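Local coordinates for putative phenazine biosynthesis PhzC/PhzF protein (Clostridium difficile, PDB 4DUN), which is of unproven function but probably acts as an isomerase of the PhzF family, at residues 113-118 with 238-243. Numbering follows the deposited sequence.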
loop_
_atom_site.group_PDB
_atom_site.type_symbol
_atom_site.label_atom_id
_atom_site.label_comp_id
_atom_site.label_asym_id
_atom_site.label_seq_id
_atom_site.Cartn_x
_atom_site.Cartn_y
_atom_site.Cartn_z
ATOM N N GLU A 113 -24.844 3.051 10.025
ATOM C CA GLU A 113 -25.023 4.342 10.676
ATOM C C GLU A 113 -24.148 4.617 11.890
ATOM O O GLU A 113 -24.013 3.779 12.772
ATOM C CB GLU A 113 -26.487 4.501 11.105
ATOM C CG GLU A 113 -27.503 4.181 10.024
ATOM C CD GLU A 113 -28.936 4.310 10.506
ATOM O OE1 GLU A 113 -29.183 4.100 11.708
ATOM O OE2 GLU A 113 -29.810 4.613 9.678
ATOM N N MET A 114 -23.569 5.811 11.918
ATOM C CA MET A 114 -22.730 6.224 13.048
ATOM C C MET A 114 -23.170 7.611 13.506
ATOM O O MET A 114 -23.348 8.519 12.687
ATOM C CB MET A 114 -21.235 6.203 12.670
ATOM C CG MET A 114 -20.783 4.862 12.101
ATOM S SD MET A 114 -19.037 4.756 11.582
ATOM C CE MET A 114 -19.003 5.889 10.224
ATOM N N ILE A 115 -23.359 7.766 14.819
ATOM C CA ILE A 115 -23.842 9.009 15.408
ATOM C C ILE A 115 -22.662 9.728 16.030
ATOM O O ILE A 115 -21.939 9.167 16.855
ATOM C CB ILE A 115 -25.011 8.764 16.405
ATOM C CG1 ILE A 115 -26.238 8.203 15.651
ATOM C CG2 ILE A 115 -25.370 10.074 17.162
ATOM C CD1 ILE A 115 -27.402 7.706 16.535
ATOM N N PHE A 116 -22.430 10.958 15.560
ATOM C CA PHE A 116 -21.299 11.809 15.944
ATOM C C PHE A 116 -21.774 13.134 16.555
ATOM O O PHE A 116 -22.893 13.543 16.268
ATOM C CB PHE A 116 -20.456 12.106 14.673
ATOM C CG PHE A 116 -19.571 11.025 14.070
ATOM C CD1 PHE A 116 -19.470 9.766 14.657
ATOM C CD2 PHE A 116 -18.813 11.281 12.931
ATOM C CE1 PHE A 116 -18.647 8.780 14.105
ATOM C CE2 PHE A 116 -17.982 10.295 12.383
ATOM C CZ PHE A 116 -17.901 9.055 12.979
ATOM N N PRO A 117 -20.952 13.857 17.365
ATOM C CA PRO A 117 -21.399 15.162 17.883
ATOM C C PRO A 117 -21.486 16.191 16.751
ATOM O O PRO A 117 -20.693 16.139 15.810
ATOM C CB PRO A 117 -20.300 15.520 18.893
ATOM C CG PRO A 117 -19.079 14.876 18.344
ATOM C CD PRO A 117 -19.570 13.554 17.822
ATOM N N GLU A 118 -22.501 17.061 16.803
ATOM C CA GLU A 118 -22.681 18.150 15.849
ATOM C C GLU A 118 -21.706 19.246 16.246
ATOM O O GLU A 118 -21.645 19.602 17.421
ATOM C CB GLU A 118 -24.136 18.639 15.870
ATOM C CG GLU A 118 -24.373 19.804 14.924
ATOM C CD GLU A 118 -25.827 20.008 14.568
ATOM O OE1 GLU A 118 -26.628 20.261 15.493
ATOM O OE2 GLU A 118 -26.173 19.876 13.372
ATOM N N GLU A 238 -27.654 13.369 8.297
ATOM C CA GLU A 238 -28.892 13.747 8.976
ATOM C C GLU A 238 -28.601 14.472 10.281
ATOM O O GLU A 238 -27.802 13.996 11.093
ATOM C CB GLU A 238 -29.793 12.527 9.225
ATOM C CG GLU A 238 -31.133 12.876 9.854
ATOM C CD GLU A 238 -32.114 11.744 10.090
ATOM O OE1 GLU A 238 -31.848 10.608 9.636
ATOM O OE2 GLU A 238 -33.160 12.002 10.728
ATOM N N VAL A 239 -29.302 15.607 10.491
ATOM C CA VAL A 239 -29.218 16.425 11.705
ATOM C C VAL A 239 -30.181 15.753 12.678
ATOM O O VAL A 239 -31.374 15.605 12.354
ATOM C CB VAL A 239 -29.574 17.923 11.476
ATOM C CG1 VAL A 239 -29.532 18.709 12.784
ATOM C CG2 VAL A 239 -28.671 18.562 10.436
ATOM N N LEU A 240 -29.678 15.335 13.842
ATOM C CA LEU A 240 -30.513 14.708 14.870
ATOM C C LEU A 240 -30.845 15.745 15.985
ATOM O O LEU A 240 -30.361 16.870 15.932
ATOM C CB LEU A 240 -29.874 13.409 15.401
ATOM C CG LEU A 240 -29.621 12.302 14.336
ATOM C CD1 LEU A 240 -29.029 11.046 14.963
ATOM C CD2 LEU A 240 -30.917 11.916 13.569
ATOM N N LYS A 241 -31.724 15.390 16.935
ATOM C CA LYS A 241 -32.277 16.303 17.947
ATOM C C LYS A 241 -31.321 16.889 19.025
ATOM O O LYS A 241 -31.430 18.082 19.336
ATOM C CB LYS A 241 -33.433 15.606 18.684
ATOM C CG LYS A 241 -34.723 15.553 17.876
ATOM C CD LYS A 241 -35.789 14.725 18.577
ATOM C CE LYS A 241 -36.989 14.500 17.690
ATOM N NZ LYS A 241 -38.008 13.642 18.348
ATOM N N ASP A 242 -30.484 16.056 19.648
ATOM C CA ASP A 242 -29.626 16.381 20.804
ATOM C C ASP A 242 -28.203 16.857 20.425
ATOM O O ASP A 242 -27.220 16.423 21.042
ATOM C CB ASP A 242 -29.523 15.115 21.687
ATOM C CG ASP A 242 -29.202 13.833 20.909
ATOM O OD1 ASP A 242 -29.081 13.903 19.659
ATOM O OD2 ASP A 242 -29.086 12.760 21.550
ATOM N N ASN A 243 -28.093 17.755 19.431
ATOM C CA ASN A 243 -26.803 18.271 18.937
ATOM C C ASN A 243 -25.913 17.110 18.466
ATOM O O ASN A 243 -24.720 17.040 18.788
ATOM C CB ASN A 243 -26.073 19.157 19.954
ATOM C CG ASN A 243 -26.872 20.348 20.437
ATOM O OD1 ASN A 243 -26.972 20.605 21.639
ATOM N ND2 ASN A 243 -27.482 21.087 19.522
#
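A short loop at the tip of a beta hairpin meets the end of a neighbouring strand here, in a fold of the diaminopimelate-epimerase type. Residues 238-243 leave strand 233-239, reverse direction and enter strand 244-259, which pairs antiparallel with both 233-239 and 111-117; segment 113-118 therefore runs out beside the loop, with strand 244-259 bridging the two. The contact lies on the surface, away from the predicted active site.

E118 and N243 bury the most surface. N243 has positive backbone torsions (phi 57°, psi 44°), a left-handed conformation that asparagine tolerates better than most residues and that helps the chain reverse. Its carbonyl O accepts the backbone N-H of E118, with E118 N 3.0 Å from N243 O. The bond is nearly straight at hydrogen, 168°, yet the donor sits well above the carbonyl plane. It continues the antiparallel register of F116 with V245; P117, between the two, is not called on to donate here. D242 OD1 is hydrogen-bonded to T244 OG1 at the start of strand 244-259.

The CB of E118 points toward the loop and lies 3.4 Å from N243 O; CG is anti to the backbone N and the chain extended beyond it. E118 OE2 lies 3.6 Å from the methyl V239 CG1, a van der Waals contact and not a hydrogen bond, the side chains crossing obliquely. V239, compact and branched, fits between this carboxylate and helix 207-218, where it also packs on I211 and S215. P212 of that helix touches E118, whose apolar stem and polar tip suit this partly exposed border.

Farther back along strand 111-117, the end of I115 meets L240, whose CB points toward segment 113-118. Two branched apolar chains suit this packing, crossing at about a right angle, with L240 CD1 4.0 Å from I115 CD1.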